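PDB 5ISU: Lmo0135 protein from Listeria monocytogenes EGD-e, which probably binds peptides outside the cell membrane as the substrate-binding protein of an ABC transporter and hands them on for uptake. Local coordinates for residues V133-P138 with P142-T147; E287-A292 with E297-A302; I44-Y49 with P488-R493. All coordinates share one frame; numbering follows the deposited sequence.

Contact 1: residues V133-P138 with P142-T147; sequences VKFTLP and PAFENT
Phe144 and Phe135 meet because their side chains leave their backbones in different ways. In Phe144, CG stands anti to the backbone N (chi1 -174°), which carries the ring from helix 144-148 toward strand 132-136. In Phe135, CG is anti to the carbonyl carbon instead, and its ring rises from the strand to receive it. The two rings form an edge-to-face (T-shaped) pair. Phe144 supplies the edge and Phe135 the face. Their centroids lie 5.4 Å apart and the planes are inclined at 73°. The leading atom is Phe144 CZ, which comes to 3.7 Å from Phe135 CD2. Beside it, Phe144 CE2 sits 4.0 Å from Phe135 CB, at the root of that ring.

Leu137 works on the same ring from another direction. Its CD2 methyl lies over one face of Phe144, 4.1 Å from the ring centroid and 14° off the normal. This is a CH-pi contact. The Phe144 ring is therefore touched both at its edge and on a face, which should limit how it can tilt. No hydrogen bond joins the two segments, and all three touching residues are buried.

Other parts of the sheet add to the enclosure. Tyr75 of strand 74-79 makes a second edge-to-face pair with Phe144, and Phe118 of strand 117-118 also touches it. Phe135 itself packs against Val125 and Val77 of the strands that flank its own.

A short loop leads from the strand toward helix 144-148, so the chain turns back over the sheet it has just left. The arrangement is a helix packed through one aromatic side chain on one face of a five-stranded antiparallel sheet, here within a family 5 solute-binding protein.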
ATOM      1  N   VAL A 133      26.335  -4.645   7.656  1.00 50.71           N
ATOM      2  CA  VAL A 133      25.593  -5.831   7.221  1.00 50.51           C
ATOM      3  C   VAL A 133      25.908  -6.048   5.741  1.00 50.75           C
ATOM      4  O   VAL A 133      25.850  -5.096   4.955  1.00 48.72           O
ATOM      5  CB  VAL A 133      24.069  -5.615   7.337  1.00 50.44           C
ATOM      6  CG1 VAL A 133      23.325  -6.914   7.101  1.00 50.90           C
ATOM      7  CG2 VAL A 133      23.697  -5.061   8.703  1.00 51.80           C
ATOM      8  N   LYS A 134      26.253  -7.283   5.365  1.00 52.95           N
ATOM      9  CA  LYS A 134      26.567  -7.624   3.966  1.00 54.57           C
ATOM     10  C   LYS A 134      25.578  -8.679   3.490  1.00 54.56           C
ATOM     11  O   LYS A 134      25.485  -9.754   4.092  1.00 54.18           O
ATOM     12  CB  LYS A 134      27.978  -8.195   3.839  1.00 57.81           C
ATOM     13  CG  LYS A 134      28.394  -8.482   2.403  1.00 60.89           C
ATOM     14  CD  LYS A 134      29.407  -9.612   2.283  1.00 65.23           C
ATOM     15  CE  LYS A 134      30.737  -9.285   2.925  1.00 68.30           C
ATOM     16  NZ  LYS A 134      31.678 -10.435   2.808  1.00 72.43           N
ATOM     17  N   PHE A 135      24.838  -8.366   2.424  1.00 52.41           N
ATOM     18  CA  PHE A 135      23.894  -9.294   1.824  1.00 52.35           C
ATOM     19  C   PHE A 135      24.522  -9.804   0.535  1.00 54.57           C
ATOM     20  O   PHE A 135      25.027  -9.012  -0.260  1.00 57.36           O
ATOM     21  CB  PHE A 135      22.579  -8.612   1.407  1.00 51.48           C
ATOM     22  CG  PHE A 135      21.750  -8.058   2.539  1.00 47.81           C
ATOM     23  CD1 PHE A 135      21.924  -6.756   2.967  1.00 47.67           C
ATOM     24  CD2 PHE A 135      20.742  -8.816   3.108  1.00 47.71           C
ATOM     25  CE1 PHE A 135      21.131  -6.220   3.975  1.00 47.29           C
ATOM     26  CE2 PHE A 135      19.948  -8.298   4.120  1.00 49.15           C
ATOM     27  CZ  PHE A 135      20.142  -6.996   4.559  1.00 48.37           C
ATOM     28  N   THR A 136      24.469 -11.111   0.328  0.50 55.90           N
ATOM     29  CA  THR A 136      25.006 -11.728  -0.873  0.50 58.65           C
ATOM     30  C   THR A 136      23.884 -12.514  -1.549  0.50 58.92           C
ATOM     31  O   THR A 136      23.406 -13.515  -1.011  0.50 59.12           O
ATOM     32  CB  THR A 136      26.205 -12.631  -0.549  0.50 61.15           C
ATOM     33  OG1 THR A 136      25.918 -13.399   0.626  0.50 62.18           O
ATOM     34  CG2 THR A 136      27.452 -11.792  -0.282  0.50 61.48           C
ATOM     35  N   LEU A 137      23.443 -12.021  -2.707  1.00 57.78           N
ATOM     36  CA  LEU A 137      22.371 -12.656  -3.471  1.00 58.20           C
ATOM     37  C   LEU A 137      22.919 -13.773  -4.292  1.00 59.93           C
ATOM     38  O   LEU A 137      24.059 -13.678  -4.736  1.00 61.38           O
ATOM     39  CB  LEU A 137      21.741 -11.672  -4.461  1.00 56.18           C
ATOM     40  CG  LEU A 137      20.986 -10.485  -3.905  1.00 55.06           C
ATOM     41  CD1 LEU A 137      20.481  -9.630  -5.051  1.00 54.95           C
ATOM     42  CD2 LEU A 137      19.842 -10.954  -3.042  1.00 54.03           C
ATOM     43  N   PRO A 138      22.096 -14.809  -4.548  1.00 62.25           N
ATOM     44  CA  PRO A 138      22.511 -15.952  -5.398  1.00 66.11           C
ATOM     45  C   PRO A 138      22.548 -15.584  -6.895  1.00 67.58           C
ATOM     46  O   PRO A 138      23.409 -16.051  -7.630  1.00 71.95           O
ATOM     47  CB  PRO A 138      21.444 -17.015  -5.109  1.00 66.34           C
ATOM     48  CG  PRO A 138      20.240 -16.242  -4.645  1.00 64.00           C
ATOM     49  CD  PRO A 138      20.759 -15.014  -3.953  1.00 60.84           C
ATOM     50  N   PRO A 142      17.378  -6.746  -9.021  1.00 49.78           N
ATOM     51  CA  PRO A 142      17.262  -5.300  -8.783  1.00 50.04           C
ATOM     52  C   PRO A 142      16.205  -4.880  -7.753  1.00 48.29           C
ATOM     53  O   PRO A 142      16.445  -3.946  -6.992  1.00 51.80           O
ATOM     54  CB  PRO A 142      16.917  -4.738 -10.171  1.00 51.08           C
ATOM     55  CG  PRO A 142      16.604  -5.932 -11.019  1.00 52.96           C
ATOM     56  CD  PRO A 142      17.439  -7.023 -10.464  1.00 53.19           C
ATOM     57  N   ALA A 143      15.086  -5.595  -7.694  1.00 48.15           N
ATOM     58  CA  ALA A 143      14.017  -5.294  -6.717  1.00 47.76           C
ATOM     59  C   ALA A 143      14.461  -5.467  -5.281  1.00 47.07           C
ATOM     60  O   ALA A 143      13.762  -5.034  -4.372  1.00 44.76           O
ATOM     61  CB  ALA A 143      12.801  -6.181  -6.961  1.00 49.08           C
ATOM     62  N   PHE A 144      15.603  -6.120  -5.058  1.00 47.79           N
ATOM     63  CA  PHE A 144      16.058  -6.322  -3.682  1.00 46.22           C
ATOM     64  C   PHE A 144      16.457  -4.996  -3.017  1.00 44.88           C
ATOM     65  O   PHE A 144      16.418  -4.889  -1.800  1.00 43.25           O
ATOM     66  CB  PHE A 144      17.170  -7.346  -3.615  1.00 47.49           C
ATOM     67  CG  PHE A 144      17.570  -7.694  -2.227  1.00 47.54           C
ATOM     68  CD1 PHE A 144      16.707  -8.425  -1.419  1.00 47.31           C
ATOM     69  CD2 PHE A 144      18.819  -7.336  -1.735  1.00 47.54           C
ATOM     70  CE1 PHE A 144      17.069  -8.777  -0.131  1.00 48.32           C
ATOM     71  CE2 PHE A 144      19.190  -7.685  -0.446  1.00 49.00           C
ATOM     72  CZ  PHE A 144      18.313  -8.402   0.360  1.00 48.83           C
ATOM     73  N   GLU A 145      16.831  -3.992  -3.812  1.00 46.56           N
ATOM     74  CA  GLU A 145      17.106  -2.669  -3.258  1.00 47.60           C
ATOM     75  C   GLU A 145      15.860  -2.134  -2.541  1.00 44.76           C
ATOM     76  O   GLU A 145      15.967  -1.542  -1.468  1.00 43.51           O
ATOM     77  CB  GLU A 145      17.529  -1.681  -4.341  1.00 53.35           C
ATOM     78  CG  GLU A 145      17.739  -0.251  -3.821  1.00 57.85           C
ATOM     79  CD  GLU A 145      18.396   0.691  -4.830  1.00 64.34           C
ATOM     80  OE1 GLU A 145      18.529   0.334  -6.036  1.00 68.47           O
ATOM     81  OE2 GLU A 145      18.786   1.800  -4.399  1.00 69.13           O
ATOM     82  N   ASN A 146      14.689  -2.352  -3.136  1.00 42.66           N
ATOM     83  CA  ASN A 146      13.427  -1.918  -2.547  1.00 42.60           C
ATOM     84  C   ASN A 146      13.129  -2.667  -1.240  1.00 42.75           C
ATOM     85  O   ASN A 146      12.638  -2.069  -0.264  1.00 40.62           O
ATOM     86  CB  ASN A 146      12.287  -2.142  -3.521  1.00 45.68           C
ATOM     87  CG  ASN A 146      10.953  -1.685  -2.969  1.00 46.02           C
ATOM     88  OD1 ASN A 146      10.736  -0.499  -2.734  1.00 48.00           O
ATOM     89  ND2 ASN A 146      10.048  -2.627  -2.771  1.00 47.03           N
ATOM     90  N   THR A 147      13.397  -3.971  -1.229  1.00 41.02           N
ATOM     91  CA  THR A 147      13.203  -4.779  -0.032  1.00 41.84           C
ATOM     92  C   THR A 147      14.074  -4.220   1.116  1.00 40.05           C
ATOM     93  O   THR A 147      13.633  -4.149   2.255  1.00 40.72           O
ATOM     94  CB  THR A 147      13.560  -6.255  -0.308  1.00 44.25           C
ATOM     95  OG1 THR A 147      12.756  -6.746  -1.386  1.00 42.89           O
ATOM     96  CG2 THR A 147      13.318  -7.089   0.896  1.00 44.42           C
TER

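Contact 2: residues E287-A292 with E297-A302; sequences EIIDAA and EYAKPA
Ile289 of helix 285-292 meets Ala299, Lys300 and Pro301 of the short strand 299-301. Helix and strand are successive elements of the chain, joined by a loop. The strand lies in the mixed seven-stranded sheet, antiparallel to the long strand 462-475. Helix and strand run nearly antiparallel, with 161° between their directions, and their axes approach to 8.7 Å.

The contact across the segments is apolar and rests on one isoleucine. Its CG1-CD1 branch runs along the strand from Ala299 to Pro301. CG1 lies 4.2 Å from Ala299 CB. CD1 reaches further and touches the Pro301 ring, 3.8 Å from its CD. The extended chi2 (169°) carries CD1 out to this second site. Both Ile289 and Ala299 direct their CB toward the other segment, and Ile289 CA and Ala299 CA are 6.5 Å apart.

No hydrogen bond crosses between the segments. The polar bonds lie within the helix or run to outside partners. Within the helix, Ala291 N bonds to Glu287 O and Ala292 N to Ile288 O. The strand is tied to its sheet neighbour by backbone bonds of Lys300 with Tyr467. The amine of Lys300 has its salt bridge with Glu308.

The helix has a further apolar covering. Ile288 packs on Ile356 and Tyr359 of helix 351-365, and on Ile465 of strand 462-475.

The same isoleucine, Ile289, also makes van der Waals contact with the main chain of the strand. The other branch, CG2, rests 3.9 Å from Ala299 O. The CD1 methyl settles against the peptide link before the proline, 3.6 Å from Lys300 C and 3.5 Å from Pro301 N.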
ATOM      1  N   GLU A 287     -15.349  12.334 -15.100  1.00 46.92           N
ATOM      2  CA  GLU A 287     -16.734  12.110 -14.679  1.00 50.49           C
ATOM      3  C   GLU A 287     -16.817  11.071 -13.558  1.00 50.21           C
ATOM      4  O   GLU A 287     -17.573  11.263 -12.598  1.00 51.79           O
ATOM      5  CB  GLU A 287     -17.612  11.678 -15.861  1.00 54.20           C
ATOM      6  CG  GLU A 287     -17.864  12.790 -16.882  1.00 57.99           C
ATOM      7  CD  GLU A 287     -18.844  12.400 -17.991  1.00 62.13           C
ATOM      8  OE1 GLU A 287     -19.109  11.182 -18.226  1.00 62.75           O
ATOM      9  OE2 GLU A 287     -19.346  13.326 -18.641  1.00 63.15           O
ATOM     10  N   ILE A 288     -16.055   9.975 -13.673  1.00 46.76           N
ATOM     11  CA  ILE A 288     -16.056   8.952 -12.615  1.00 46.05           C
ATOM     12  C   ILE A 288     -15.576   9.552 -11.299  1.00 43.71           C
ATOM     13  O   ILE A 288     -16.190   9.347 -10.255  1.00 45.93           O
ATOM     14  CB  ILE A 288     -15.171   7.746 -12.952  1.00 45.41           C
ATOM     15  CG1 ILE A 288     -15.720   7.009 -14.175  1.00 46.99           C
ATOM     16  CG2 ILE A 288     -15.123   6.781 -11.767  1.00 44.80           C
ATOM     17  CD1 ILE A 288     -14.811   5.919 -14.707  1.00 45.57           C
ATOM     18  N   ILE A 289     -14.462  10.271 -11.358  1.00 42.52           N
ATOM     19  CA  ILE A 289     -13.891  10.930 -10.180  1.00 42.75           C
ATOM     20  C   ILE A 289     -14.918  11.885  -9.592  1.00 47.06           C
ATOM     21  O   ILE A 289     -15.168  11.872  -8.387  1.00 48.57           O
ATOM     22  CB  ILE A 289     -12.595  11.673 -10.545  1.00 40.31           C
ATOM     23  CG1 ILE A 289     -11.475  10.654 -10.810  1.00 38.51           C
ATOM     24  CG2 ILE A 289     -12.171  12.618  -9.438  1.00 42.74           C
ATOM     25  CD1 ILE A 289     -10.227  11.240 -11.431  1.00 36.52           C
ATOM     26  N   ASP A 290     -15.525  12.682 -10.463  1.00 48.23           N
ATOM     27  CA  ASP A 290     -16.551  13.634 -10.066  1.00 55.99           C
ATOM     28  C   ASP A 290     -17.714  12.939  -9.335  1.00 57.08           C
ATOM     29  O   ASP A 290     -18.225  13.465  -8.347  1.00 59.78           O
ATOM     30  CB  ASP A 290     -17.092  14.369 -11.305  1.00 60.79           C
ATOM     31  CG  ASP A 290     -17.778  15.662 -10.965  1.00 68.07           C
ATOM     32  OD1 ASP A 290     -17.206  16.426 -10.163  1.00 73.59           O
ATOM     33  OD2 ASP A 290     -18.844  15.954 -11.550  1.00 74.41           O
ATOM     34  N   ALA A 291     -18.110  11.757  -9.806  1.00 54.30           N
ATOM     35  CA  ALA A 291     -19.229  11.035  -9.201  1.00 58.87           C
ATOM     36  C   ALA A 291     -18.838  10.229  -7.963  1.00 61.67           C
ATOM     37  O   ALA A 291     -19.623  10.139  -7.017  1.00 65.80           O
ATOM     38  CB  ALA A 291     -19.908  10.134 -10.231  1.00 57.52           C
ATOM     39  N   ALA A 292     -17.635   9.651  -7.966  1.00 60.12           N
ATOM     40  CA  ALA A 292     -17.167   8.824  -6.846  1.00 58.99           C
ATOM     41  C   ALA A 292     -16.860   9.647  -5.600  1.00 62.68           C
ATOM     42  O   ALA A 292     -17.481   9.476  -4.547  1.00 69.59           O
ATOM     43  CB  ALA A 292     -15.946   8.027  -7.262  1.00 57.48           C
ATOM     44  N   GLU A 297      -9.972  16.970  -6.182  1.00 53.26           N
ATOM     45  CA  GLU A 297      -8.892  17.110  -5.197  1.00 53.16           C
ATOM     46  C   GLU A 297      -8.539  15.759  -4.560  1.00 47.55           C
ATOM     47  O   GLU A 297      -7.484  15.629  -3.968  1.00 48.23           O
ATOM     48  CB  GLU A 297      -9.257  18.114  -4.077  1.00 56.92           C
ATOM     49  CG  GLU A 297      -8.063  18.459  -3.165  1.00 63.13           C
ATOM     50  CD  GLU A 297      -8.391  19.338  -1.960  1.00 66.83           C
ATOM     51  OE1 GLU A 297      -9.318  20.183  -2.021  1.00 69.01           O
ATOM     52  OE2 GLU A 297      -7.688  19.187  -0.933  1.00 71.25           O
ATOM     53  N   TYR A 298      -9.408  14.763  -4.709  1.00 46.22           N
ATOM     54  CA  TYR A 298      -9.231  13.464  -4.054  1.00 45.29           C
ATOM     55  C   TYR A 298      -8.736  12.327  -4.930  1.00 42.81           C
ATOM     56  O   TYR A 298      -8.457  11.231  -4.432  1.00 44.93           O
ATOM     57  CB  TYR A 298     -10.537  13.092  -3.368  1.00 47.20           C
ATOM     58  CG  TYR A 298     -11.053  14.230  -2.502  1.00 50.25           C
ATOM     59  CD1 TYR A 298     -10.333  14.668  -1.391  1.00 52.85           C
ATOM     60  CD2 TYR A 298     -12.262  14.868  -2.794  1.00 52.64           C
ATOM     61  CE1 TYR A 298     -10.800  15.715  -0.599  1.00 55.14           C
ATOM     62  CE2 TYR A 298     -12.737  15.912  -2.009  1.00 55.09           C
ATOM     63  CZ  TYR A 298     -12.008  16.332  -0.916  1.00 56.24           C
ATOM     64  OH  TYR A 298     -12.486  17.371  -0.144  1.00 61.15           O
ATOM     65  N   ALA A 299      -8.627  12.583  -6.226  1.00 39.42           N
ATOM     66  CA  ALA A 299      -8.135  11.589  -7.164  1.00 40.60           C
ATOM     67  C   ALA A 299      -7.802  12.247  -8.495  1.00 41.22           C
ATOM     68  O   ALA A 299      -8.409  13.250  -8.856  1.00 42.92           O
ATOM     69  CB  ALA A 299      -9.160  10.478  -7.366  1.00 38.95           C
ATOM     70  N   LYS A 300      -6.795  11.714  -9.181  1.00 38.92           N
ATOM     71  CA  LYS A 300      -6.433  12.192 -10.503  1.00 39.90           C
ATOM     72  C   LYS A 300      -6.597  11.003 -11.479  1.00 39.61           C
ATOM     73  O   LYS A 300      -6.362   9.856 -11.095  1.00 39.24           O
ATOM     74  CB  LYS A 300      -5.017  12.772 -10.540  1.00 41.35           C
ATOM     75  CG  LYS A 300      -3.894  11.758 -10.318  1.00 43.06           C
ATOM     76  CD  LYS A 300      -2.513  12.418 -10.216  1.00 45.32           C
ATOM     77  CE  LYS A 300      -2.073  13.021 -11.539  1.00 48.19           C
ATOM     78  NZ  LYS A 300      -0.722  13.638 -11.446  1.00 51.38           N
ATOM     79  N   PRO A 301      -7.019  11.277 -12.731  1.00 38.37           N
ATOM     80  CA  PRO A 301      -7.206  10.235 -13.731  1.00 36.83           C
ATOM     81  C   PRO A 301      -5.992   9.329 -13.917  1.00 35.91           C
ATOM     82  O   PRO A 301      -4.890   9.813 -14.072  1.00 34.68           O
ATOM     83  CB  PRO A 301      -7.445  11.023 -15.020  1.00 38.27           C
ATOM     84  CG  PRO A 301      -7.950  12.357 -14.573  1.00 40.14           C
ATOM     85  CD  PRO A 301      -7.260  12.630 -13.287  1.00 39.75           C
ATOM     86  N   ALA A 302      -6.206   8.020 -13.888  1.00 34.98           N
ATOM     87  CA  ALA A 302      -5.122   7.068 -14.097  1.00 36.43           C
ATOM     88  C   ALA A 302      -4.895   6.804 -15.601  1.00 38.38           C
ATOM     89  O   ALA A 302      -5.699   7.196 -16.471  1.00 39.77           O
ATOM     90  CB  ALA A 302      -5.417   5.763 -13.363  1.00 37.05           C
TER

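Contact 3: residues I44-Y49 with P488-R493; sequences IQQAVY and PVTMFR
The flat carboxamide of Gln46 meets the Arg493 carbonyl through its edge: Arg493 O lies only 2° out of the amide plane. The Gln46 NE2 hydrogen bond to Arg493 O is 2.9 Å long and nearly straight, at 171°. Seen from the acceptor, the donor sits in the carbonyl plane, on a lone pair. Both planar groups are thus used in their own planes. At the other side of the amide, Gln46 OE1 is 4.1 Å from the Thr490 CG2 methyl.

The torsions of Gln46 explain its reach. CG is anti to the backbone N (chi1 -168°), which puts it beside the turn, 3.6 Å from Phe492 O. A bend at chi2 then swings the amide to Arg493 O. Gln46 CB packs on Thr490, 4.0 Å from its CB, and the two side chains cross at about a right angle.

The segments are far apart in sequence. Helix 39-48 belongs to the early part of the chain. Close to the C-terminus, residues 486-487 pair antiparallel with a weakly bonded strand at about 491-492, and residues 488-493 include the turn between them. The contact joins this late segment to helix 39-48.

Within the turn, the Thr490 hydroxyl donates to Phe492 O over 2.8 Å. It approaches from above the carbonyl plane, not on a lone pair. Thr490 OG1 is also bonded to Gln487 NE2. The guanidinium group of Arg493 turns elsewhere: NE bonds to Thr485, and the group makes a cation-pi contact with Trp54, which Gln46 also touches.

A water joins the backbones beside the Gln46 NE2 hydrogen bond. It donates to Gln46 O and to Arg493 O, so Arg493 O is gripped by both the side-chain amide and the water.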
ATOM      1  N   ILE A  44       0.605   1.966  13.798  1.00 38.49           N
ATOM      2  CA  ILE A  44       1.196   1.925  15.140  1.00 40.41           C
ATOM      3  C   ILE A  44       2.674   1.539  15.052  1.00 39.95           C
ATOM      4  O   ILE A  44       3.536   2.163  15.709  1.00 39.80           O
ATOM      5  CB  ILE A  44       0.375   1.029  16.097  1.00 43.12           C
ATOM      6  CG1 ILE A  44      -1.022   1.640  16.258  1.00 45.71           C
ATOM      7  CG2 ILE A  44       1.064   0.907  17.448  1.00 43.54           C
ATOM      8  CD1 ILE A  44      -1.979   0.851  17.110  1.00 49.62           C
ATOM      9  N   GLN A  45       2.979   0.579  14.189  1.00 38.84           N
ATOM     10  CA  GLN A  45       4.370   0.157  13.985  1.00 38.47           C
ATOM     11  C   GLN A  45       5.295   1.301  13.553  1.00 38.05           C
ATOM     12  O   GLN A  45       6.447   1.367  13.971  1.00 36.56           O
ATOM     13  CB  GLN A  45       4.406  -0.954  12.950  1.00 39.76           C
ATOM     14  CG  GLN A  45       5.777  -1.227  12.363  1.00 42.25           C
ATOM     15  CD  GLN A  45       5.723  -2.352  11.352  1.00 44.10           C
ATOM     16  OE1 GLN A  45       5.253  -3.433  11.666  1.00 46.50           O
ATOM     17  NE2 GLN A  45       6.202  -2.102  10.142  1.00 44.33           N
ATOM     18  N   GLN A  46       4.783   2.203  12.721  1.00 38.04           N
ATOM     19  CA  GLN A  46       5.575   3.332  12.228  1.00 37.00           C
ATOM     20  C   GLN A  46       6.073   4.198  13.383  1.00 36.98           C
ATOM     21  O   GLN A  46       7.137   4.796  13.306  1.00 38.25           O
ATOM     22  CB  GLN A  46       4.739   4.194  11.287  1.00 37.12           C
ATOM     23  CG  GLN A  46       5.532   5.219  10.505  1.00 37.49           C
ATOM     24  CD  GLN A  46       6.458   4.579   9.501  1.00 35.40           C
ATOM     25  OE1 GLN A  46       6.289   3.414   9.136  1.00 36.11           O
ATOM     26  NE2 GLN A  46       7.417   5.342   9.022  1.00 33.18           N
ATOM     27  N   ALA A  47       5.298   4.247  14.457  1.00 35.27           N
ATOM     28  CA  ALA A  47       5.666   5.040  15.616  1.00 34.82           C
ATOM     29  C   ALA A  47       6.616   4.290  16.548  1.00 35.82           C
ATOM     30  O   ALA A  47       7.437   4.897  17.191  1.00 40.77           O
ATOM     31  CB  ALA A  47       4.422   5.451  16.374  1.00 34.40           C
ATOM     32  N   VAL A  48       6.531   2.971  16.578  1.00 37.56           N
ATOM     33  CA  VAL A  48       7.313   2.164  17.514  1.00 38.40           C
ATOM     34  C   VAL A  48       8.621   1.639  16.949  1.00 38.08           C
ATOM     35  O   VAL A  48       9.597   1.522  17.691  1.00 39.27           O
ATOM     36  CB  VAL A  48       6.442   1.008  18.055  1.00 39.24           C
ATOM     37  CG1 VAL A  48       7.224   0.105  19.000  1.00 39.56           C
ATOM     38  CG2 VAL A  48       5.211   1.591  18.748  1.00 40.71           C
ATOM     39  N   TYR A  49       8.644   1.332  15.649  1.00 39.93           N
ATOM     40  CA  TYR A  49       9.835   0.812  14.985  1.00 38.99           C
ATOM     41  C   TYR A  49      10.361   1.711  13.872  1.00 37.33           C
ATOM     42  O   TYR A  49       9.599   2.226  13.076  1.00 39.44           O
ATOM     43  CB  TYR A  49       9.521  -0.537  14.349  1.00 39.99           C
ATOM     44  CG  TYR A  49       9.191  -1.658  15.311  1.00 41.55           C
ATOM     45  CD1 TYR A  49       7.897  -1.822  15.812  1.00 42.96           C
ATOM     46  CD2 TYR A  49      10.161  -2.589  15.677  1.00 40.13           C
ATOM     47  CE1 TYR A  49       7.592  -2.872  16.662  1.00 44.02           C
ATOM     48  CE2 TYR A  49       9.866  -3.632  16.532  1.00 42.60           C
ATOM     49  CZ  TYR A  49       8.584  -3.771  17.010  1.00 43.22           C
ATOM     50  OH  TYR A  49       8.312  -4.794  17.848  1.00 45.35           O
ATOM     51  N   PRO A 488       1.559   7.470   2.450  1.00 38.47           N
ATOM     52  CA  PRO A 488       0.547   6.428   2.357  1.00 37.37           C
ATOM     53  C   PRO A 488       0.467   5.549   3.600  1.00 38.16           C
ATOM     54  O   PRO A 488       1.475   5.358   4.292  1.00 38.40           O
ATOM     55  CB  PRO A 488       1.029   5.595   1.170  1.00 39.78           C
ATOM     56  CG  PRO A 488       1.787   6.567   0.334  1.00 40.79           C
ATOM     57  CD  PRO A 488       2.507   7.419   1.317  1.00 38.22           C
ATOM     58  N   VAL A 489      -0.743   5.071   3.884  1.00 39.17           N
ATOM     59  CA  VAL A 489      -1.065   4.149   4.979  1.00 41.14           C
ATOM     60  C   VAL A 489      -0.961   4.655   6.433  1.00 41.46           C
ATOM     61  O   VAL A 489      -1.954   4.665   7.151  1.00 42.87           O
ATOM     62  CB  VAL A 489      -0.235   2.820   4.899  1.00 43.47           C
ATOM     63  CG1 VAL A 489      -0.720   1.808   5.934  1.00 42.70           C
ATOM     64  CG2 VAL A 489      -0.309   2.193   3.508  1.00 44.01           C
ATOM     65  N   THR A 490       0.238   5.030   6.861  1.00 39.31           N
ATOM     66  CA  THR A 490       0.513   5.374   8.257  1.00 38.07           C
ATOM     67  C   THR A 490       0.286   6.802   8.682  1.00 39.80           C
ATOM     68  O   THR A 490       0.632   7.152   9.802  1.00 42.47           O
ATOM     69  CB  THR A 490       1.982   5.084   8.566  1.00 36.92           C
ATOM     70  OG1 THR A 490       2.811   6.059   7.912  1.00 36.45           O
ATOM     71  CG2 THR A 490       2.354   3.662   8.091  1.00 37.91           C
ATOM     72  N   MET A 491      -0.286   7.610   7.795  1.00 40.87           N
ATOM     73  CA  MET A 491      -0.542   9.048   8.015  1.00 41.92           C
ATOM     74  C   MET A 491       0.743   9.822   7.916  1.00 37.76           C
ATOM     75  O   MET A 491       0.897  10.609   7.004  1.00 38.62           O
ATOM     76  CB  MET A 491      -1.270   9.378   9.322  1.00 43.01           C
ATOM     77  CG  MET A 491      -2.603   8.688   9.480  1.00 47.45           C
ATOM     78  SD  MET A 491      -3.334   9.158  11.053  1.00 51.83           S
ATOM     79  CE  MET A 491      -4.723   8.046  11.121  1.00 50.97           C
ATOM     80  N   PHE A 492       1.661   9.614   8.850  1.00 36.57           N
ATOM     81  CA  PHE A 492       2.935  10.311   8.810  1.00 36.36           C
ATOM     82  C   PHE A 492       4.094   9.336   8.856  1.00 36.00           C
ATOM     83  O   PHE A 492       3.954   8.191   9.330  1.00 35.43           O
ATOM     84  CB  PHE A 492       3.076  11.288   9.966  1.00 37.34           C
ATOM     85  CG  PHE A 492       2.220  12.517   9.848  1.00 37.69           C
ATOM     86  CD1 PHE A 492       2.583  13.542   8.992  1.00 39.23           C
ATOM     87  CD2 PHE A 492       1.106  12.682  10.641  1.00 37.74           C
ATOM     88  CE1 PHE A 492       1.827  14.695   8.891  1.00 38.05           C
ATOM     89  CE2 PHE A 492       0.349  13.836  10.556  1.00 38.68           C
ATOM     90  CZ  PHE A 492       0.705  14.840   9.669  1.00 38.58           C
ATOM     91  N   ARG A 493       5.238   9.827   8.383  1.00 34.40           N
ATOM     92  CA  ARG A 493       6.472   9.068   8.326  1.00 34.27           C
ATOM     93  C   ARG A 493       7.095   9.052   9.689  1.00 34.00           C
ATOM     94  O   ARG A 493       7.530   7.987  10.169  1.00 34.05           O
ATOM     95  CB  ARG A 493       7.436   9.729   7.336  1.00 36.26           C
ATOM     96  CG  ARG A 493       8.776   9.019   7.093  1.00 37.32           C
ATOM     97  CD  ARG A 493       9.694   9.865   6.201  1.00 37.60           C
ATOM     98  NE  ARG A 493       9.854  11.207   6.769  1.00 39.11           N
ATOM     99  CZ  ARG A 493      10.689  11.539   7.749  1.00 38.24           C
ATOM    100  NH1 ARG A 493      11.510  10.657   8.275  1.00 38.36           N
ATOM    101  NH2 ARG A 493      10.691  12.775   8.214  1.00 40.04           N
TER
HETATM  102  O   HOH W   1       8.711   7.181  12.725  1.00 45.90           O

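The three contacts are separate: no two of them touch. Contacts 1 and 2 are the farthest apart. Their centres are 38 Å from each other, on opposite sides of the chain's centre, and they follow one another along the sequence. Contact 3 lies nearest the middle, 12 Å from the chain centre. Its centre is 24 Å from that of contact 1 and 27 Å from that of contact 2, with nearest atoms about 11 and 12 Å away. Its two segments bracket both other contacts in sequence. Contacts 1 and 2 link neighbouring elements, whereas contact 3 joins distant ones. No ligand site is assigned to these residues, so their relation to the probable peptide site is undefined.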